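Side-chain contact in cytochrome c, putative (Shewanella oneidensis, PDB 1SP3), which carries eight covalently bound c-type hemes and probably acts as a respiratory oxidoreductase that reduces tetrathionate: residues 25-28 with 29-33. Sequence-based numbering, arbitrary orientation.
Sequences CHEE and QATDM. With HEC (heme c), chain C.
His26 turns its two ring nitrogens to opposite tasks, NE2 binding the heme iron at 2.1 Å and ND1 donating a hydrogen bond to OE1 of Gln29, 3.2 Å away. OE1 lies near the imidazole plane, but the bond is bent (138° at the hydrogen), and ND1 stands above the amide's carbonyl plane, with ring and amide planes almost perpendicular. Gln29 gets there by folding back: its chain bends at chi2 (67°), laying OE1 beside the ring one helical turn before it. A leucine here would remove the acceptor and probably leave the axial imidazole with less to fix its rotation about the iron bond. Glutamine suits the place because its other end, NE2, makes a weak hydrogen bond to a propionate of a second heme. Cys25 holds the first heme covalently, SG to CAC at 2.1 Å, while His4 supplies the other axial ligand.

Further along the helix, Thr31 grips Glu27 O twice: its N and OG1, the latter 2.9 Å from that oxygen, approach from opposite faces of the carbonyl. With OG1 anti to its own carbonyl carbon (chi1 -64°), the hydroxyl reaches back along the helix, as threonine and serine commonly do; OG1 also bonds Lys93. Glu28 and Asp32 bring like charges together, OE1 and OD2 being 4.5 Å apart with carboxylate planes inclined to each other. A water hydrogen-bonded to Glu28 OE1 (2.6 Å) and to Asp32 OD1 bridges the pair and probably eases the repulsion. Backbone bonds from Ala30 N to His26 O and from Asp32 N to Glu28 O run through the turns that carry these side chains. Cys22, Cys25 and His26 form the CXXCH heme c attachment motif, lying within helix 15-34, whose next turn carries Gln29 to the second heme.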
ATOM      1  N   CYS A  25      32.288   3.676  -0.451  1.00 35.12           N
ATOM      2  CA  CYS A  25      32.123   5.051  -0.892  1.00 31.01           C
ATOM      3  C   CYS A  25      30.798   5.668  -0.526  1.00 32.27           C
ATOM      4  O   CYS A  25      30.698   6.892  -0.568  1.00 32.59           O
ATOM      5  CB  CYS A  25      32.250   5.069  -2.398  1.00 31.78           C
ATOM      6  SG  CYS A  25      33.856   4.473  -3.140  1.00 32.40           S
ATOM      7  N   HIS A  26      29.761   4.868  -0.185  1.00 30.93           N
ATOM      8  CA  HIS A  26      28.436   5.413   0.043  1.00 32.05           C
ATOM      9  C   HIS A  26      27.905   5.058   1.439  1.00 32.71           C
ATOM     10  O   HIS A  26      26.694   4.908   1.634  1.00 32.89           O
ATOM     11  CB  HIS A  26      27.429   4.917  -1.033  1.00 30.91           C
ATOM     12  CG  HIS A  26      27.748   5.372  -2.439  1.00 31.09           C
ATOM     13  ND1 HIS A  26      27.803   6.703  -2.807  1.00 27.68           N
ATOM     14  CD2 HIS A  26      28.031   4.663  -3.565  1.00 30.20           C
ATOM     15  CE1 HIS A  26      28.056   6.791  -4.101  1.00 31.44           C
ATOM     16  NE2 HIS A  26      28.204   5.571  -4.588  1.00 29.01           N
ATOM     17  N   GLU A  27      28.791   4.919   2.407  1.00 32.99           N
ATOM     18  CA  GLU A  27      28.366   4.859   3.798  1.00 33.75           C
ATOM     19  C   GLU A  27      27.333   5.904   4.245  1.00 33.43           C
ATOM     20  O   GLU A  27      26.380   5.601   5.003  1.00 32.67           O
ATOM     21  CB  GLU A  27      29.572   4.944   4.727  1.00 34.48           C
ATOM     22  CG  GLU A  27      29.194   4.275   6.040  1.00 38.58           C
ATOM     23  CD  GLU A  27      30.326   4.220   7.069  1.00 46.86           C
ATOM     24  OE1 GLU A  27      31.541   4.273   6.699  1.00 47.48           O
ATOM     25  OE2 GLU A  27      29.955   4.077   8.254  1.00 45.04           O
ATOM     26  N   GLU A  28      27.475   7.119   3.750  1.00 33.84           N
ATOM     27  CA  GLU A  28      26.484   8.146   4.048  1.00 35.42           C
ATOM     28  C   GLU A  28      25.047   7.777   3.596  1.00 33.13           C
ATOM     29  O   GLU A  28      24.077   7.875   4.359  1.00 33.51           O
ATOM     30  CB  GLU A  28      26.892   9.519   3.441  1.00 35.02           C
ATOM     31  CG  GLU A  28      26.483  10.639   4.406  1.00 45.39           C
ATOM     32  CD  GLU A  28      26.545  12.069   3.831  1.00 56.53           C
ATOM     33  OE1 GLU A  28      26.318  12.988   4.672  1.00 59.59           O
ATOM     34  OE2 GLU A  28      26.768  12.293   2.571  1.00 59.19           O
ATOM     35  N   GLN A  29      24.930   7.386   2.341  1.00 32.91           N
ATOM     36  CA  GLN A  29      23.646   7.012   1.746  1.00 31.90           C
ATOM     37  C   GLN A  29      23.003   5.859   2.536  1.00 31.12           C
ATOM     38  O   GLN A  29      21.830   5.876   2.784  1.00 32.38           O
ATOM     39  CB  GLN A  29      23.957   6.546   0.316  1.00 33.14           C
ATOM     40  CG  GLN A  29      24.195   7.666  -0.758  1.00 35.83           C
ATOM     41  CD  GLN A  29      25.455   8.484  -0.529  1.00 38.32           C
ATOM     42  OE1 GLN A  29      26.466   7.967  -0.152  1.00 37.92           O
ATOM     43  NE2 GLN A  29      25.377   9.757  -0.793  1.00 42.14           N
ATOM     44  N   ALA A  30      23.779   4.853   2.942  1.00 30.64           N
ATOM     45  CA  ALA A  30      23.255   3.753   3.752  1.00 30.52           C
ATOM     46  C   ALA A  30      22.716   4.301   5.064  1.00 31.03           C
ATOM     47  O   ALA A  30      21.578   4.039   5.461  1.00 31.02           O
ATOM     48  CB  ALA A  30      24.286   2.715   3.946  1.00 29.25           C
ATOM     49  N   THR A  31      23.523   5.099   5.742  1.00 32.08           N
ATOM     50  CA  THR A  31      23.120   5.660   7.003  1.00 33.66           C
ATOM     51  C   THR A  31      21.831   6.446   6.862  1.00 32.57           C
ATOM     52  O   THR A  31      20.945   6.298   7.698  1.00 30.71           O
ATOM     53  CB  THR A  31      24.185   6.580   7.494  1.00 34.47           C
ATOM     54  OG1 THR A  31      25.354   5.791   7.734  1.00 41.95           O
ATOM     55  CG2 THR A  31      23.820   7.108   8.858  1.00 34.62           C
ATOM     56  N   ASP A  32      21.775   7.287   5.822  1.00 31.92           N
ATOM     57  CA  ASP A  32      20.585   8.087   5.555  1.00 33.44           C
ATOM     58  C   ASP A  32      19.344   7.221   5.260  1.00 31.98           C
ATOM     59  O   ASP A  32      18.268   7.509   5.716  1.00 31.73           O
ATOM     60  CB  ASP A  32      20.821   9.037   4.356  1.00 34.43           C
ATOM     61  CG  ASP A  32      21.814  10.170   4.674  1.00 36.44           C
ATOM     62  OD1 ASP A  32      21.919  10.567   5.887  1.00 35.38           O
ATOM     63  OD2 ASP A  32      22.503  10.695   3.739  1.00 37.90           O
ATOM     64  N   MET A  33      19.512   6.213   4.450  1.00 30.25           N
ATOM     65  CA  MET A  33      18.397   5.426   3.995  1.00 31.71           C
ATOM     66  C   MET A  33      17.846   4.669   5.208  1.00 31.58           C
ATOM     67  O   MET A  33      16.600   4.464   5.393  1.00 28.43           O
ATOM     68  CB  MET A  33      18.896   4.486   2.907  1.00 32.45           C
ATOM     69  CG  MET A  33      17.836   4.095   1.812  1.00 40.84           C
ATOM     70  SD  MET A  33      16.742   2.788   2.508  1.00 53.40           S
ATOM     71  CE  MET A  33      18.158   1.900   3.272  1.00 34.47           C
TER
HETATM   72 FE   HEC C 801      28.395   4.968  -6.554  1.00 35.79          FE
HETATM   73  CHA HEC C 801      27.384   7.823  -7.952  1.00 32.43           C
HETATM   74  CHB HEC C 801      25.159   3.894  -6.227  1.00 25.74           C
HETATM   75  CHC HEC C 801      29.470   1.804  -5.685  1.00 29.28           C
HETATM   76  CHD HEC C 801      31.558   6.159  -6.136  1.00 27.71           C
HETATM   77  NA  HEC C 801      26.560   5.731  -6.979  1.00 32.92           N
HETATM   78  C1A HEC C 801      26.383   6.916  -7.638  1.00 34.06           C
HETATM   79  C2A HEC C 801      24.973   7.073  -7.838  1.00 34.27           C
HETATM   80  C3A HEC C 801      24.352   5.978  -7.367  1.00 32.10           C
HETATM   81  C4A HEC C 801      25.352   5.117  -6.802  1.00 31.68           C
HETATM   82  CMA HEC C 801      22.834   5.663  -7.431  1.00 33.64           C
HETATM   83  CAA HEC C 801      24.310   8.289  -8.560  1.00 35.64           C
HETATM   84  CBA HEC C 801      24.151   7.717  -9.987  1.00 46.04           C
HETATM   85  CGA HEC C 801      23.623   8.740 -10.928  1.00 52.31           C
HETATM   86  O1A HEC C 801      23.363   8.346 -12.114  1.00 59.18           O
HETATM   87  O2A HEC C 801      23.475   9.914 -10.478  1.00 53.82           O
HETATM   88  NB  HEC C 801      27.504   3.148  -6.055  1.00 35.87           N
HETATM   89  C1B HEC C 801      26.132   2.976  -5.957  1.00 32.80           C
HETATM   90  C2B HEC C 801      25.911   1.594  -5.554  1.00 36.12           C
HETATM   91  C3B HEC C 801      27.111   1.026  -5.415  1.00 33.91           C
HETATM   92  C4B HEC C 801      28.123   1.984  -5.748  1.00 35.11           C
HETATM   93  CMB HEC C 801      24.519   0.950  -5.327  1.00 24.45           C
HETATM   94  CAB HEC C 801      27.386  -0.446  -5.118  1.00 32.35           C
HETATM   95  CBB HEC C 801      26.851  -1.222  -6.085  1.00 32.17           C
HETATM   96  NC  HEC C 801      30.150   4.153  -6.055  1.00 34.66           N
HETATM   97  C1C HEC C 801      30.381   2.842  -5.693  1.00 34.04           C
HETATM   98  C2C HEC C 801      31.770   2.705  -5.356  1.00 31.02           C
HETATM   99  C3C HEC C 801      32.347   3.920  -5.482  1.00 35.06           C
HETATM  100  C4C HEC C 801      31.327   4.849  -5.903  1.00 32.93           C
HETATM  101  CMC HEC C 801      32.416   1.355  -4.877  1.00 27.04           C
HETATM  102  CAC HEC C 801      33.858   4.342  -5.208  1.00 34.27           C
HETATM  103  CBC HEC C 801      34.911   3.579  -5.587  1.00 31.82           C
HETATM  104  ND  HEC C 801      29.330   6.712  -6.998  1.00 30.60           N
HETATM  105  C1D HEC C 801      30.646   6.991  -6.724  1.00 34.60           C
HETATM  106  C2D HEC C 801      30.930   8.377  -7.117  1.00 34.83           C
HETATM  107  C3D HEC C 801      29.647   8.849  -7.685  1.00 28.97           C
HETATM  108  C4D HEC C 801      28.712   7.765  -7.574  1.00 29.48           C
HETATM  109  CMD HEC C 801      32.241   9.210  -6.998  1.00 29.74           C
HETATM  110  CAD HEC C 801      29.393  10.277  -8.197  1.00 31.41           C
HETATM  111  CBD HEC C 801      29.145  11.059  -6.919  1.00 32.33           C
HETATM  112  CGD HEC C 801      29.077  12.571  -7.181  1.00 40.75           C
HETATM  113  O1D HEC C 801      30.141  13.275  -7.310  1.00 41.19           O
HETATM  114  O2D HEC C 801      27.931  13.096  -7.305  1.00 41.46           O
HETATM  115  O   HOH W   1      23.949  12.605   5.643  1.00 61.80           O